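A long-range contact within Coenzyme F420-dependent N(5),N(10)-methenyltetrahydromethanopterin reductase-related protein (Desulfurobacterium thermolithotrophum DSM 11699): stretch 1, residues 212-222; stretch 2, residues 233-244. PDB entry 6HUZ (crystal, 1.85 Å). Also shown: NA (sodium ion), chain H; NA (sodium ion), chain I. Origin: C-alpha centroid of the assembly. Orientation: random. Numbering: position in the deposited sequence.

Stretch 1 212-222: IAFAGAIEYYK
Stretch 2 233-244: SMTEFQIAQSLQ

Two helices of one chain pack nearly antiparallel through a narrow, mostly apolar seam in which small alanines face larger side chains and no hydrogen bond passes between the stretches. Residues 212-222 and 233-244 are helical throughout, with phi/psi near -63/-43, and both helices extend beyond these limits. Each is held by its own i to i+4 backbone ladder, as in Ala217 N to Ala213 O at 2.9 Å and Ile239 N to Thr235 O at 3.0 Å. Because these bonds satisfy the backbone internally, the helices can meet through side chains.

The axes approach to 10.2 Å, and their N-to-C directions differ by 153°. The register therefore runs in reverse: CA of Ala213 lies 8.0 Å from CA of Leu243, CA of Ala217 lies 6.1 Å from CA of Ile239, and CA of Tyr221 lies 6.3 Å from CA of Thr235. Steps of four residues keep these positions on one side of each helix. The buried surface is a modest 336 Å².

At the center, the CB of Ala217 points toward the partner and meets CG2 of Ile239 at 3.8 Å. The short methyl side chain suits this close backbone approach, while the branched isoleucine (chi1 m, chi2 t) fills the space opposite it. The wider end is looser: Ala213 CB lies 4.3 Å from Leu243 CD2, with the leucine reaching across in an m, t conformation.

Tyr220 contributes the largest covered area. With chi1 t at 161° and chi2 at 67°, its CB points toward the second helix and its ring reaches across to it. At the ring edge, Tyr220 CD2 lies 3.6 Å from Ile239 CG1, an apolar contact, and Tyr220 CE2 lies 3.5 Å from Thr235 O; Thr235 CG2 also lies 3.5 Å from Tyr220 CE2. Farther out, the aliphatic CB and CG of Gln238 each lie 3.3 Å from Tyr220 OH, a packing contact. Thr235, chi1 m, also places CG2 3.8 Å from Tyr221 CA; its methyl thus packs against both tyrosines, while OG1 hydrogen-bonds to a residue flanking the stretches. The Tyr221 side chain (chi1 t, chi2 87°) starts sideways, and its hydroxyl bonds elsewhere in the structure.

Gln238 starts toward the first helix, but its m, m side chain leads away to a sodium ion. That ion is bound by Gln238 O at 2.9 Å, Gln238 OE1 at 3.0 Å and Ser242 OG at 2.8 Å; residues one helical turn apart can thus share the metal. Both OE1 and NE2 of Gln238 are also hydrogen-bonded elsewhere in the structure.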

ATOM      1  N   ILE A 212       3.019   0.511  -9.749  1.00 19.28           N
ATOM      2  CA  ILE A 212       2.729  -0.921  -9.798  1.00 21.94           C
ATOM      3  C   ILE A 212       1.527  -1.228  -8.882  1.00 26.70           C
ATOM      4  O   ILE A 212       0.602  -1.903  -9.297  1.00 24.10           O
ATOM      5  CB  ILE A 212       3.985  -1.757  -9.422  1.00 24.01           C
ATOM      6  CG1 ILE A 212       5.021  -1.654 -10.550  1.00 22.31           C
ATOM      7  CG2 ILE A 212       3.572  -3.217  -9.192  1.00 23.54           C
ATOM      8  CD1 ILE A 212       6.451  -2.160 -10.181  1.00 17.01           C
ATOM      9  N   ALA A 213       1.533  -0.718  -7.644  1.00 26.12           N
ATOM     10  CA  ALA A 213       0.426  -0.952  -6.697  1.00 26.09           C
ATOM     11  C   ALA A 213      -0.906  -0.373  -7.199  1.00 30.24           C
ATOM     12  O   ALA A 213      -1.975  -0.988  -7.065  1.00 27.91           O
ATOM     13  CB  ALA A 213       0.791  -0.349  -5.344  1.00 26.19           C
ATOM     14  N   PHE A 214      -0.852   0.795  -7.778  1.00 26.11           N
ATOM     15  CA  PHE A 214      -2.041   1.460  -8.301  1.00 23.49           C
ATOM     16  C   PHE A 214      -2.559   0.657  -9.465  1.00 27.08           C
ATOM     17  O   PHE A 214      -3.755   0.367  -9.501  1.00 29.65           O
ATOM     18  CB  PHE A 214      -1.681   2.879  -8.780  1.00 24.28           C
ATOM     19  CG  PHE A 214      -2.789   3.511  -9.569  1.00 25.88           C
ATOM     20  CD1 PHE A 214      -3.799   4.213  -8.939  1.00 27.46           C
ATOM     21  CD2 PHE A 214      -2.848   3.369 -10.947  1.00 25.84           C
ATOM     22  CE1 PHE A 214      -4.840   4.771  -9.675  1.00 30.07           C
ATOM     23  CE2 PHE A 214      -3.861   3.944 -11.674  1.00 29.57           C
ATOM     24  CZ  PHE A 214      -4.862   4.635 -11.040  1.00 29.68           C
ATOM     25  N   ALA A 215      -1.675   0.289 -10.420  1.00 23.61           N
ATOM     26  CA  ALA A 215      -2.087  -0.513 -11.588  1.00 23.77           C
ATOM     27  C   ALA A 215      -2.635  -1.875 -11.105  1.00 27.36           C
ATOM     28  O   ALA A 215      -3.586  -2.368 -11.682  1.00 29.91           O
ATOM     29  CB  ALA A 215      -0.916  -0.741 -12.525  1.00 24.26           C
ATOM     30  N   GLY A 216      -1.998  -2.472 -10.088  1.00 26.06           N
ATOM     31  CA  GLY A 216      -2.432  -3.744  -9.517  1.00 27.78           C
ATOM     32  C   GLY A 216      -3.812  -3.640  -8.893  1.00 29.97           C
ATOM     33  O   GLY A 216      -4.606  -4.575  -8.991  1.00 29.41           O
ATOM     34  N   ALA A 217      -4.123  -2.502  -8.245  1.00 25.21           N
ATOM     35  CA  ALA A 217      -5.443  -2.287  -7.625  1.00 23.74           C
ATOM     36  C   ALA A 217      -6.496  -2.160  -8.700  1.00 29.82           C
ATOM     37  O   ALA A 217      -7.625  -2.620  -8.506  1.00 26.60           O
ATOM     38  CB  ALA A 217      -5.440  -1.030  -6.777  1.00 24.46           C
ATOM     39  N   ILE A 218      -6.155  -1.528  -9.825  1.00 24.45           N
ATOM     40  CA  ILE A 218      -7.146  -1.388 -10.893  1.00 24.03           C
ATOM     41  C   ILE A 218      -7.336  -2.767 -11.530  1.00 28.02           C
ATOM     42  O   ILE A 218      -8.457  -3.130 -11.865  1.00 28.24           O
ATOM     43  CB  ILE A 218      -6.720  -0.331 -11.922  1.00 26.90           C
ATOM     44  CG1 ILE A 218      -6.558   1.050 -11.238  1.00 27.46           C
ATOM     45  CG2 ILE A 218      -7.735  -0.263 -13.069  1.00 32.85           C
ATOM     46  CD1 ILE A 218      -7.778   1.523 -10.445  1.00 36.84           C
ATOM     47  N   GLU A 219      -6.263  -3.536 -11.664  1.00 26.77           N
ATOM     48  CA  GLU A 219      -6.405  -4.865 -12.239  1.00 28.69           C
ATOM     49  C   GLU A 219      -7.340  -5.705 -11.345  1.00 31.05           C
ATOM     50  O   GLU A 219      -8.241  -6.361 -11.851  1.00 28.63           O
ATOM     51  CB  GLU A 219      -5.041  -5.545 -12.400  1.00 29.28           C
ATOM     52  CG  GLU A 219      -5.158  -6.907 -13.073  1.00 33.92           C
ATOM     53  CD  GLU A 219      -3.861  -7.436 -13.651  1.00 37.50           C
ATOM     54  OE1 GLU A 219      -3.476  -8.569 -13.282  1.00 33.90           O
ATOM     55  OE2 GLU A 219      -3.231  -6.727 -14.474  1.00 35.32           O
ATOM     56  N   TYR A 220      -7.155  -5.643 -10.023  1.00 28.92           N
ATOM     57  CA  TYR A 220      -7.988  -6.390  -9.083  1.00 28.12           C
ATOM     58  C   TYR A 220      -9.433  -5.864  -9.128  1.00 29.23           C
ATOM     59  O   TYR A 220     -10.377  -6.631  -9.007  1.00 27.30           O
ATOM     60  CB  TYR A 220      -7.384  -6.319  -7.664  1.00 26.26           C
ATOM     61  CG  TYR A 220      -8.382  -6.662  -6.599  1.00 26.18           C
ATOM     62  CD1 TYR A 220      -8.894  -7.954  -6.488  1.00 26.85           C
ATOM     63  CD2 TYR A 220      -8.854  -5.692  -5.719  1.00 25.92           C
ATOM     64  CE1 TYR A 220      -9.852  -8.271  -5.532  1.00 28.21           C
ATOM     65  CE2 TYR A 220      -9.830  -5.996  -4.768  1.00 27.63           C
ATOM     66  CZ  TYR A 220     -10.324  -7.287  -4.680  1.00 31.53           C
ATOM     67  OH  TYR A 220     -11.293  -7.589  -3.756  1.00 28.61           O
ATOM     68  N   TYR A 221      -9.615  -4.567  -9.306  1.00 25.89           N
ATOM     69  CA  TYR A 221     -10.961  -4.011  -9.397  1.00 25.90           C
ATOM     70  C   TYR A 221     -11.661  -4.587 -10.647  1.00 30.48           C
ATOM     71  O   TYR A 221     -12.836  -4.965 -10.580  1.00 28.87           O
ATOM     72  CB  TYR A 221     -10.872  -2.465  -9.498  1.00 26.58           C
ATOM     73  CG  TYR A 221     -12.119  -1.829 -10.048  1.00 29.18           C
ATOM     74  CD1 TYR A 221     -13.170  -1.485  -9.217  1.00 31.31           C
ATOM     75  CD2 TYR A 221     -12.251  -1.570 -11.405  1.00 30.87           C
ATOM     76  CE1 TYR A 221     -14.328  -0.908  -9.716  1.00 33.37           C
ATOM     77  CE2 TYR A 221     -13.408  -0.999 -11.918  1.00 32.19           C
ATOM     78  CZ  TYR A 221     -14.450  -0.678 -11.069  1.00 36.54           C
ATOM     79  OH  TYR A 221     -15.598  -0.100 -11.544  1.00 39.14           O
ATOM     80  N   LYS A 222     -10.954  -4.645 -11.800  1.00 30.09           N
ATOM     81  CA  LYS A 222     -11.583  -5.190 -13.034  1.00 29.61           C
ATOM     82  C   LYS A 222     -11.952  -6.681 -12.871  1.00 30.18           C
ATOM     83  O   LYS A 222     -13.022  -7.096 -13.313  1.00 31.97           O
ATOM     84  CB  LYS A 222     -10.661  -4.983 -14.244  1.00 30.17           C
ATOM     85  CG  LYS A 222     -10.700  -3.552 -14.786  1.00 44.28           C
ATOM     86  CD  LYS A 222      -9.362  -3.108 -15.340  1.00 49.01           C
ATOM     87  CE  LYS A 222      -8.881  -3.940 -16.498  1.00 46.59           C
ATOM     88  NZ  LYS A 222      -7.411  -4.120 -16.457  1.00 51.60           N
ATOM     89  N   SER A 233     -17.786  -1.962  -2.501  1.00 33.30           N
ATOM     90  CA  SER A 233     -17.359  -1.752  -1.124  1.00 34.95           C
ATOM     91  C   SER A 233     -16.369  -2.837  -0.696  1.00 36.48           C
ATOM     92  O   SER A 233     -15.401  -2.544  -0.014  1.00 34.54           O
ATOM     93  CB  SER A 233     -18.564  -1.723  -0.187  1.00 39.21           C
ATOM     94  OG  SER A 233     -19.220  -2.975  -0.118  1.00 38.88           O
ATOM     95  N   MET A 234     -16.618  -4.086  -1.097  1.00 32.66           N
ATOM     96  CA  MET A 234     -15.730  -5.185  -0.745  1.00 31.56           C
ATOM     97  C   MET A 234     -14.430  -5.042  -1.455  1.00 31.27           C
ATOM     98  O   MET A 234     -13.378  -5.240  -0.851  1.00 29.27           O
ATOM     99  CB  MET A 234     -16.392  -6.536  -1.072  1.00 32.17           C
ATOM    100  CG  MET A 234     -17.586  -6.775  -0.206  1.00 35.64           C
ATOM    101  SD  MET A 234     -18.513  -8.213  -0.717  1.00 41.68           S
ATOM    102  CE  MET A 234     -17.333  -9.551  -0.236  1.00 37.39           C
ATOM    103  N   THR A 235     -14.477  -4.680  -2.742  1.00 28.74           N
ATOM    104  CA  THR A 235     -13.246  -4.488  -3.508  1.00 27.72           C
ATOM    105  C   THR A 235     -12.370  -3.361  -2.915  1.00 27.53           C
ATOM    106  O   THR A 235     -11.164  -3.538  -2.731  1.00 25.45           O
ATOM    107  CB  THR A 235     -13.608  -4.180  -4.962  1.00 34.21           C
ATOM    108  OG1 THR A 235     -14.312  -5.291  -5.492  1.00 32.04           O
ATOM    109  CG2 THR A 235     -12.362  -3.873  -5.835  1.00 28.57           C
ATOM    110  N   GLU A 236     -12.960  -2.227  -2.593  1.00 28.39           N
ATOM    111  CA  GLU A 236     -12.182  -1.106  -2.051  1.00 26.46           C
ATOM    112  C   GLU A 236     -11.621  -1.431  -0.690  1.00 27.84           C
ATOM    113  O   GLU A 236     -10.537  -0.969  -0.385  1.00 26.44           O
ATOM    114  CB  GLU A 236     -13.019   0.179  -1.980  1.00 27.18           C
ATOM    115  CG  GLU A 236     -13.359   0.693  -3.361  1.00 25.96           C
ATOM    116  CD  GLU A 236     -13.926   2.092  -3.387  1.00 37.63           C
ATOM    117  OE1 GLU A 236     -14.281   2.632  -2.312  1.00 33.40           O
ATOM    118  OE2 GLU A 236     -14.027   2.647  -4.503  1.00 34.62           O
ATOM    119  N   PHE A 237     -12.356  -2.196   0.131  1.00 22.65           N
ATOM    120  CA  PHE A 237     -11.871  -2.586   1.455  1.00 24.58           C
ATOM    121  C   PHE A 237     -10.613  -3.469   1.245  1.00 28.28           C
ATOM    122  O   PHE A 237      -9.599  -3.242   1.881  1.00 25.56           O
ATOM    123  CB  PHE A 237     -12.937  -3.416   2.230  1.00 26.84           C
ATOM    124  CG  PHE A 237     -12.341  -3.962   3.505  1.00 28.31           C
ATOM    125  CD1 PHE A 237     -12.265  -3.175   4.642  1.00 32.03           C
ATOM    126  CD2 PHE A 237     -11.798  -5.243   3.547  1.00 30.11           C
ATOM    127  CE1 PHE A 237     -11.653  -3.660   5.797  1.00 34.55           C
ATOM    128  CE2 PHE A 237     -11.199  -5.726   4.706  1.00 31.34           C
ATOM    129  CZ  PHE A 237     -11.131  -4.930   5.821  1.00 30.51           C
ATOM    130  N   GLN A 238     -10.692  -4.465   0.343  1.00 24.40           N
ATOM    131  CA  GLN A 238      -9.557  -5.359   0.050  1.00 23.18           C
ATOM    132  C   GLN A 238      -8.330  -4.576  -0.435  1.00 24.93           C
ATOM    133  O   GLN A 238      -7.233  -4.850   0.035  1.00 25.48           O
ATOM    134  CB  GLN A 238      -9.953  -6.405  -0.996  1.00 21.65           C
ATOM    135  CG  GLN A 238     -10.908  -7.465  -0.440  1.00 22.81           C
ATOM    136  CD  GLN A 238     -10.238  -8.413   0.519  1.00 26.26           C
ATOM    137  OE1 GLN A 238      -9.090  -8.873   0.303  1.00 23.70           O
ATOM    138  NE2 GLN A 238     -10.925  -8.742   1.604  1.00 34.69           N
ATOM    139  N   ILE A 239      -8.500  -3.603  -1.327  1.00 20.79           N
ATOM    140  CA  ILE A 239      -7.349  -2.783  -1.812  1.00 19.74           C
ATOM    141  C   ILE A 239      -6.746  -2.012  -0.628  1.00 23.89           C
ATOM    142  O   ILE A 239      -5.554  -2.088  -0.404  1.00 23.59           O
ATOM    143  CB  ILE A 239      -7.806  -1.776  -2.905  1.00 21.47           C
ATOM    144  CG1 ILE A 239      -8.240  -2.540  -4.175  1.00 23.49           C
ATOM    145  CG2 ILE A 239      -6.674  -0.729  -3.246  1.00 21.62           C
ATOM    146  CD1 ILE A 239      -9.103  -1.747  -5.056  1.00 27.89           C
ATOM    147  N   ALA A 240      -7.579  -1.280   0.116  1.00 24.18           N
ATOM    148  CA  ALA A 240      -7.105  -0.492   1.251  1.00 24.23           C
ATOM    149  C   ALA A 240      -6.374  -1.339   2.258  1.00 28.32           C
ATOM    150  O   ALA A 240      -5.297  -0.966   2.703  1.00 24.40           O
ATOM    151  CB  ALA A 240      -8.277   0.231   1.925  1.00 26.04           C
ATOM    152  N   GLN A 241      -6.953  -2.489   2.628  1.00 24.79           N
ATOM    153  CA  GLN A 241      -6.344  -3.348   3.607  1.00 23.38           C
ATOM    154  C   GLN A 241      -5.025  -3.882   3.148  1.00 24.70           C
ATOM    155  O   GLN A 241      -4.124  -3.901   3.955  1.00 22.21           O
ATOM    156  CB  GLN A 241      -7.253  -4.557   3.956  1.00 22.17           C
ATOM    157  CG  GLN A 241      -6.671  -5.401   5.101  1.00 21.34           C
ATOM    158  CD  GLN A 241      -7.481  -6.642   5.448  1.00 29.38           C
ATOM    159  OE1 GLN A 241      -7.873  -6.854   6.590  1.00 27.44           O
ATOM    160  NE2 GLN A 241      -7.731  -7.512   4.493  1.00 23.94           N
ATOM    161  N   SER A 242      -4.936  -4.428   1.917  1.00 20.83           N
ATOM    162  CA  SER A 242      -3.698  -5.023   1.440  1.00 21.66           C
ATOM    163  C   SER A 242      -2.570  -4.025   1.538  1.00 24.09           C
ATOM    164  O   SER A 242      -1.509  -4.341   2.079  1.00 21.03           O
ATOM    165  CB  SER A 242      -3.816  -5.468  -0.036  1.00 20.10           C
ATOM    166  OG  SER A 242      -4.666  -6.592  -0.223  1.00 39.55           O
ATOM    167  N   LEU A 243      -2.790  -2.825   0.991  1.00 22.10           N
ATOM    168  CA  LEU A 243      -1.745  -1.810   0.955  1.00 21.73           C
ATOM    169  C   LEU A 243      -1.395  -1.246   2.322  1.00 25.84           C
ATOM    170  O   LEU A 243      -0.209  -1.026   2.568  1.00 26.79           O
ATOM    171  CB  LEU A 243      -2.094  -0.720  -0.061  1.00 23.71           C
ATOM    172  CG  LEU A 243      -2.405  -1.261  -1.474  1.00 30.69           C
ATOM    173  CD1 LEU A 243      -2.728  -0.136  -2.427  1.00 30.08           C
ATOM    174  CD2 LEU A 243      -1.285  -2.198  -2.006  1.00 26.04           C
ATOM    175  N   GLN A 244      -2.381  -1.050   3.213  1.00 24.76           N
ATOM    176  CA  GLN A 244      -2.111  -0.560   4.575  1.00 24.13           C
ATOM    177  C   GLN A 244      -1.236  -1.609   5.276  1.00 27.45           C
ATOM    178  O   GLN A 244      -0.278  -1.264   5.940  1.00 24.08           O
ATOM    179  CB  GLN A 244      -3.420  -0.423   5.364  1.00 26.53           C
ATOM    180  CG  GLN A 244      -3.301   0.161   6.768  1.00 28.31           C
ATOM    181  CD  GLN A 244      -2.641   1.517   6.799  1.00 27.80           C
ATOM    182  OE1 GLN A 244      -3.278   2.561   6.598  1.00 30.52           O
ATOM    183  NE2 GLN A 244      -1.350   1.534   7.050  1.00 25.21           N
TER
HETATM  184 NA    NA H 407      -6.836  -7.332   1.459  1.00 30.48          NA
HETATM  185 NA    NA I 408     -16.039   4.644  -3.597  1.00 47.49          NA
HETATM  186  O   HOH W   1     -18.639   3.981  -4.194  1.00 55.27           O